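Putative capsular polysaccharide biosynthesis protein (Streptococcus pneumoniae serotype 4, PDB 6EWJ) probably acts as a pyridoxal phosphate-dependent sugar aminotransferase in the biosynthesis of pneumococcal teichoic acid. Local coordinates at residues E332-I345 with Y396-L409. Sequence-based numbering, arbitrary orientation.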
loop_
_atom_site.group_PDB
_atom_site.type_symbol
_atom_site.label_atom_id
_atom_site.label_comp_id
_atom_site.label_asym_id
_atom_site.label_seq_id
_atom_site.Cartn_x
_atom_site.Cartn_y
_atom_site.Cartn_z
ATOM N N GLU A 332 -18.026 -17.594 30.001
ATOM C CA GLU A 332 -16.998 -18.379 30.689
ATOM C C GLU A 332 -15.692 -18.323 29.919
ATOM O O GLU A 332 -14.625 -18.193 30.517
ATOM C CB GLU A 332 -17.470 -19.821 30.905
ATOM C CG GLU A 332 -18.596 -19.943 31.918
ATOM C CD GLU A 332 -19.260 -21.317 31.909
ATOM O OE1 GLU A 332 -19.229 -21.998 30.860
ATOM O OE2 GLU A 332 -19.797 -21.716 32.944
ATOM N N ARG A 333 -15.768 -18.392 28.593
ATOM C CA ARG A 333 -14.561 -18.209 27.743
ATOM C C ARG A 333 -13.910 -16.882 28.039
ATOM O O ARG A 333 -12.674 -16.788 28.180
ATOM C CB ARG A 333 -14.876 -18.296 26.241
ATOM C CG ARG A 333 -13.612 -18.384 25.328
ATOM C CD ARG A 333 -12.959 -17.049 24.974
ATOM N NE ARG A 333 -13.964 -16.122 24.476
ATOM C CZ ARG A 333 -14.469 -16.142 23.255
ATOM N NH1 ARG A 333 -14.051 -16.996 22.338
ATOM N NH2 ARG A 333 -15.395 -15.247 22.947
ATOM N N ASN A 334 -14.711 -15.824 28.098
ATOM C CA ASN A 334 -14.143 -14.483 28.287
ATOM C C ASN A 334 -13.464 -14.414 29.653
ATOM O O ASN A 334 -12.378 -13.869 29.739
ATOM C CB ASN A 334 -15.202 -13.383 28.106
ATOM C CG ASN A 334 -15.797 -13.346 26.695
ATOM O OD1 ASN A 334 -15.251 -13.891 25.726
ATOM N ND2 ASN A 334 -16.955 -12.657 26.577
ATOM N N LEU A 335 -14.096 -14.998 30.685
ATOM C CA LEU A 335 -13.506 -15.032 32.043
ATOM C C LEU A 335 -12.180 -15.776 32.039
ATOM O O LEU A 335 -11.183 -15.249 32.541
ATOM C CB LEU A 335 -14.463 -15.626 33.093
ATOM C CG LEU A 335 -13.972 -15.680 34.562
ATOM C CD1 LEU A 335 -13.378 -14.346 35.057
ATOM C CD2 LEU A 335 -15.079 -16.118 35.492
ATOM N N ILE A 336 -12.132 -16.931 31.365
ATOM C CA ILE A 336 -10.865 -17.698 31.221
ATOM C C ILE A 336 -9.728 -16.847 30.585
ATOM O O ILE A 336 -8.593 -16.856 31.061
ATOM C CB ILE A 336 -11.069 -19.028 30.451
ATOM C CG1 ILE A 336 -11.922 -20.002 31.282
ATOM C CG2 ILE A 336 -9.720 -19.694 30.141
ATOM C CD1 ILE A 336 -12.474 -21.195 30.515
ATOM N N ILE A 337 -10.034 -16.075 29.553
ATOM C CA ILE A 337 -9.023 -15.199 28.956
ATOM C C ILE A 337 -8.501 -14.174 29.961
ATOM O O ILE A 337 -7.292 -13.978 30.084
ATOM C CB ILE A 337 -9.533 -14.492 27.704
ATOM C CG1 ILE A 337 -9.582 -15.508 26.568
ATOM C CG2 ILE A 337 -8.642 -13.309 27.319
ATOM C CD1 ILE A 337 -10.287 -14.984 25.348
ATOM N N GLN A 338 -9.399 -13.541 30.696
ATOM C CA GLN A 338 -8.966 -12.565 31.725
ATOM C C GLN A 338 -8.149 -13.228 32.872
ATOM O O GLN A 338 -7.198 -12.617 33.395
ATOM C CB GLN A 338 -10.159 -11.748 32.257
ATOM C CG GLN A 338 -10.927 -10.951 31.205
ATOM C CD GLN A 338 -10.123 -9.908 30.457
ATOM O OE1 GLN A 338 -9.106 -9.383 30.941
ATOM N NE2 GLN A 338 -10.603 -9.569 29.249
ATOM N N GLU A 339 -8.506 -14.461 33.245
ATOM C CA GLU A 339 -7.724 -15.222 34.231
ATOM C C GLU A 339 -6.346 -15.626 33.695
ATOM O O GLU A 339 -5.373 -15.631 34.443
ATOM C CB GLU A 339 -8.455 -16.487 34.667
ATOM C CG GLU A 339 -9.606 -16.239 35.624
ATOM C CD GLU A 339 -9.139 -15.808 36.997
ATOM O OE1 GLU A 339 -8.126 -16.349 37.510
ATOM O OE2 GLU A 339 -9.786 -14.922 37.579
ATOM N N LEU A 340 -6.264 -15.973 32.420
ATOM C CA LEU A 340 -4.942 -16.212 31.784
ATOM C C LEU A 340 -4.075 -14.959 31.833
ATOM O O LEU A 340 -2.883 -15.019 32.151
ATOM C CB LEU A 340 -5.094 -16.674 30.334
ATOM C CG LEU A 340 -5.574 -18.135 30.162
ATOM C CD1 LEU A 340 -5.875 -18.443 28.700
ATOM C CD2 LEU A 340 -4.508 -19.090 30.682
ATOM N N ALA A 341 -4.708 -13.825 31.564
ATOM C CA ALA A 341 -4.026 -12.537 31.561
ATOM C C ALA A 341 -3.488 -12.158 32.956
ATOM O O ALA A 341 -2.354 -11.708 33.073
ATOM C CB ALA A 341 -4.948 -11.459 31.030
ATOM N N LYS A 342 -4.265 -12.421 34.011
ATOM C CA LYS A 342 -3.783 -12.218 35.393
ATOM C C LYS A 342 -2.608 -13.105 35.756
ATOM O O LYS A 342 -1.823 -12.762 36.638
ATOM C CB LYS A 342 -4.900 -12.438 36.415
ATOM C CG LYS A 342 -5.954 -11.354 36.396
ATOM C CD LYS A 342 -7.026 -11.630 37.436
ATOM C CE LYS A 342 -8.279 -10.821 37.147
ATOM N NZ LYS A 342 -9.435 -11.406 37.879
ATOM N N ALA A 343 -2.514 -14.257 35.087
ATOM C CA ALA A 343 -1.430 -15.213 35.298
ATOM C C ALA A 343 -0.223 -14.943 34.356
ATOM O O ALA A 343 0.692 -15.750 34.290
ATOM C CB ALA A 343 -1.967 -16.633 35.120
ATOM N N GLY A 344 -0.230 -13.814 33.647
ATOM C CA GLY A 344 0.877 -13.417 32.774
ATOM C C GLY A 344 0.914 -14.139 31.444
ATOM O O GLY A 344 1.990 -14.318 30.868
ATOM N N ILE A 345 -0.260 -14.570 30.966
ATOM C CA ILE A 345 -0.397 -15.271 29.694
ATOM C C ILE A 345 -1.337 -14.538 28.748
ATOM O O ILE A 345 -2.556 -14.514 28.974
ATOM C CB ILE A 345 -0.928 -16.710 29.913
ATOM C CG1 ILE A 345 0.037 -17.494 30.798
ATOM C CG2 ILE A 345 -1.085 -17.431 28.581
ATOM C CD1 ILE A 345 -0.546 -18.757 31.375
ATOM N N TYR A 396 4.269 -23.836 31.650
ATOM C CA TYR A 396 3.473 -22.929 32.479
ATOM C C TYR A 396 2.089 -22.636 31.878
ATOM O O TYR A 396 1.096 -22.682 32.601
ATOM C CB TYR A 396 4.252 -21.638 32.735
ATOM C CG TYR A 396 3.482 -20.626 33.539
ATOM C CD1 TYR A 396 3.308 -20.782 34.911
ATOM C CD2 TYR A 396 2.926 -19.495 32.918
ATOM C CE1 TYR A 396 2.602 -19.840 35.658
ATOM C CE2 TYR A 396 2.228 -18.551 33.642
ATOM C CZ TYR A 396 2.062 -18.726 35.010
ATOM O OH TYR A 396 1.360 -17.789 35.719
ATOM N N ILE A 397 2.025 -22.384 30.570
ATOM C CA ILE A 397 0.738 -22.127 29.886
ATOM C C ILE A 397 -0.165 -23.378 29.958
ATOM O O ILE A 397 -1.347 -23.273 30.275
ATOM C CB ILE A 397 0.945 -21.665 28.414
ATOM C CG1 ILE A 397 1.569 -20.259 28.384
ATOM C CG2 ILE A 397 -0.364 -21.625 27.645
ATOM C CD1 ILE A 397 2.195 -19.864 27.065
ATOM N N ILE A 398 0.400 -24.546 29.677
ATOM C CA ILE A 398 -0.350 -25.814 29.785
ATOM C C ILE A 398 -1.017 -25.961 31.167
ATOM O O ILE A 398 -2.228 -26.096 31.292
ATOM C CB ILE A 398 0.574 -27.024 29.491
ATOM C CG1 ILE A 398 0.948 -27.057 28.017
ATOM C CG2 ILE A 398 -0.102 -28.367 29.854
ATOM C CD1 ILE A 398 2.141 -27.939 27.730
ATOM N N GLU A 399 -0.194 -25.915 32.205
ATOM C CA GLU A 399 -0.682 -26.205 33.520
ATOM C C GLU A 399 -1.644 -25.067 34.018
ATOM O O GLU A 399 -2.699 -25.374 34.579
ATOM C CB GLU A 399 0.418 -26.779 34.440
ATOM C CG GLU A 399 1.226 -25.716 35.054
ATOM C CD GLU A 399 0.577 -25.210 36.341
ATOM O OE1 GLU A 399 -0.567 -24.702 36.281
ATOM O OE2 GLU A 399 1.193 -25.360 37.424
ATOM N N THR A 400 -1.340 -23.791 33.709
ATOM C CA THR A 400 -2.217 -22.639 34.074
ATOM C C THR A 400 -3.574 -22.655 33.352
ATOM O O THR A 400 -4.611 -22.444 33.969
ATOM C CB THR A 400 -1.530 -21.279 33.828
ATOM O OG1 THR A 400 -0.277 -21.214 34.516
ATOM C CG2 THR A 400 -2.413 -20.129 34.312
ATOM N N PHE A 401 -3.569 -22.959 32.061
ATOM C CA PHE A 401 -4.799 -23.002 31.284
ATOM C C PHE A 401 -5.741 -24.116 31.814
ATOM O O PHE A 401 -6.956 -23.895 31.963
ATOM C CB PHE A 401 -4.445 -23.188 29.795
ATOM C CG PHE A 401 -5.577 -23.017 28.827
ATOM C CD1 PHE A 401 -6.743 -22.290 29.128
ATOM C CD2 PHE A 401 -5.452 -23.548 27.564
ATOM C CE1 PHE A 401 -7.746 -22.137 28.183
ATOM C CE2 PHE A 401 -6.442 -23.398 26.617
ATOM C CZ PHE A 401 -7.600 -22.701 26.925
ATOM N N LYS A 402 -5.174 -25.282 32.141
ATOM C CA LYS A 402 -5.978 -26.345 32.772
ATOM C C LYS A 402 -6.582 -25.911 34.108
ATOM O O LYS A 402 -7.790 -25.993 34.285
ATOM C CB LYS A 402 -5.159 -27.603 33.015
ATOM C CG LYS A 402 -4.792 -28.358 31.756
ATOM C CD LYS A 402 -3.993 -29.581 32.166
ATOM C CE LYS A 402 -2.816 -29.827 31.286
ATOM N NZ LYS A 402 -2.132 -31.100 31.658
ATOM N N THR A 403 -5.737 -25.411 35.013
ATOM C CA THR A 403 -6.174 -24.948 36.339
ATOM C C THR A 403 -7.228 -23.848 36.249
ATOM O O THR A 403 -8.235 -23.875 36.973
ATOM C CB THR A 403 -4.980 -24.443 37.183
ATOM O OG1 THR A 403 -4.045 -25.501 37.350
ATOM C CG2 THR A 403 -5.417 -23.945 38.589
ATOM N N VAL A 404 -6.981 -22.881 35.374
ATOM C CA VAL A 404 -7.885 -21.746 35.202
ATOM C C VAL A 404 -9.236 -22.171 34.659
ATOM O O VAL A 404 -10.257 -21.716 35.156
ATOM C CB VAL A 404 -7.253 -20.644 34.309
ATOM C CG1 VAL A 404 -8.310 -19.733 33.719
ATOM C CG2 VAL A 404 -6.257 -19.824 35.128
ATOM N N SER A 405 -9.236 -22.991 33.617
ATOM C CA SER A 405 -10.478 -23.518 33.041
ATOM C C SER A 405 -11.310 -24.256 34.089
ATOM O O SER A 405 -12.509 -24.018 34.218
ATOM C CB SER A 405 -10.182 -24.471 31.873
ATOM O OG SER A 405 -9.501 -23.789 30.822
ATOM N N GLU A 406 -10.662 -25.161 34.826
ATOM C CA GLU A 406 -11.331 -25.895 35.928
ATOM C C GLU A 406 -11.933 -24.925 36.946
ATOM O O GLU A 406 -13.101 -25.028 37.298
ATOM C CB GLU A 406 -10.350 -26.820 36.648
ATOM C CG GLU A 406 -9.882 -28.037 35.864
ATOM C CD GLU A 406 -8.742 -28.781 36.557
ATOM O OE1 GLU A 406 -8.819 -28.921 37.808
ATOM O OE2 GLU A 406 -7.781 -29.228 35.872
ATOM N N LYS A 407 -11.137 -23.950 37.373
ATOM C CA LYS A 407 -11.603 -22.948 38.336
ATOM C C LYS A 407 -12.849 -22.211 37.856
ATOM O O LYS A 407 -13.814 -22.109 38.605
ATOM C CB LYS A 407 -10.502 -21.957 38.678
ATOM C CG LYS A 407 -10.887 -20.905 39.723
ATOM C CD LYS A 407 -9.739 -19.999 40.143
ATOM C CE LYS A 407 -9.406 -18.980 39.058
ATOM N NZ LYS A 407 -7.985 -18.563 38.853
ATOM N N VAL A 408 -12.842 -21.734 36.613
ATOM C CA VAL A 408 -13.985 -20.993 36.053
ATOM C C VAL A 408 -15.250 -21.865 35.987
ATOM O O VAL A 408 -16.333 -21.411 36.352
ATOM C CB VAL A 408 -13.657 -20.403 34.659
ATOM C CG1 VAL A 408 -14.900 -19.871 33.950
ATOM C CG2 VAL A 408 -12.630 -19.295 34.799
ATOM N N LEU A 409 -15.112 -23.111 35.541
ATOM C CA LEU A 409 -16.263 -24.002 35.450
ATOM C C LEU A 409 -16.771 -24.458 36.831
ATOM O O LEU A 409 -17.987 -24.469 37.057
ATOM C CB LEU A 409 -15.960 -25.193 34.541
ATOM C CG LEU A 409 -15.753 -24.761 33.076
ATOM C CD1 LEU A 409 -15.052 -25.845 32.274
ATOM C CD2 LEU A 409 -17.062 -24.361 32.399
#
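Ile-336 and Val-408 interlock as knobs into holes between two helices of the C-terminal part of this DegT/DnrJ/EryC1-family aminotransferase, away from the cofactor site. Helices 332-342 and 396-409 run roughly antiparallel, at 135°, with axes 9.5 Å apart at closest approach. Ile-336 lies among Phe-401, Val-404, Ser-405 and Val-408, and its two branches divide the work. Ile-336 CG2, anti to the backbone N, lies at the edge of the Phe-401 ring, in its plane and 3.7 Å from Phe-401 CE1, while CG1 packs on Val-408 CG2. In return, Val-408 fits among Glu-332, Leu-335, Ile-336 and Glu-339. Leu-340 continues the apolar seam, its CD1 approaching Phe-401 CD1 obliquely; on strand 380-383, Ile-381 touches Ile-336 and Leu-383 touches Phe-401. Glu-339 lays its CB against Val-404 CG1, a close 3.4 Å, then bends at chi2 (-70°) to bring its carboxylate to Lys-407. Lys-407 NZ approaches Glu-339 OE1 from above the carboxylate plane, in a short salt bridge of 2.6 Å; Lys-342 NZ adds a longer link to Glu-339 OE2, so one carboxylate is shared by two lysines. A Schellman motif ends helix 332-342 at Gly-344, whose positive phi turns the chain and carries Ile-345 back toward helix 396-409. There Ile-345 CD1 touches both Tyr-396 CE2 and Thr-400 CB, and its CG2 rests on Ile-397 CG1. The Tyr-396 ring has Thr-400 OG1 over the centre of one face, 3.3 Å above its plane. At the ring edge, Tyr-396 OH donates a 2.6 Å hydrogen bond to Ala-343 O, in the carbonyl plane and on a lone pair, with a C=O...OH angle of 133°.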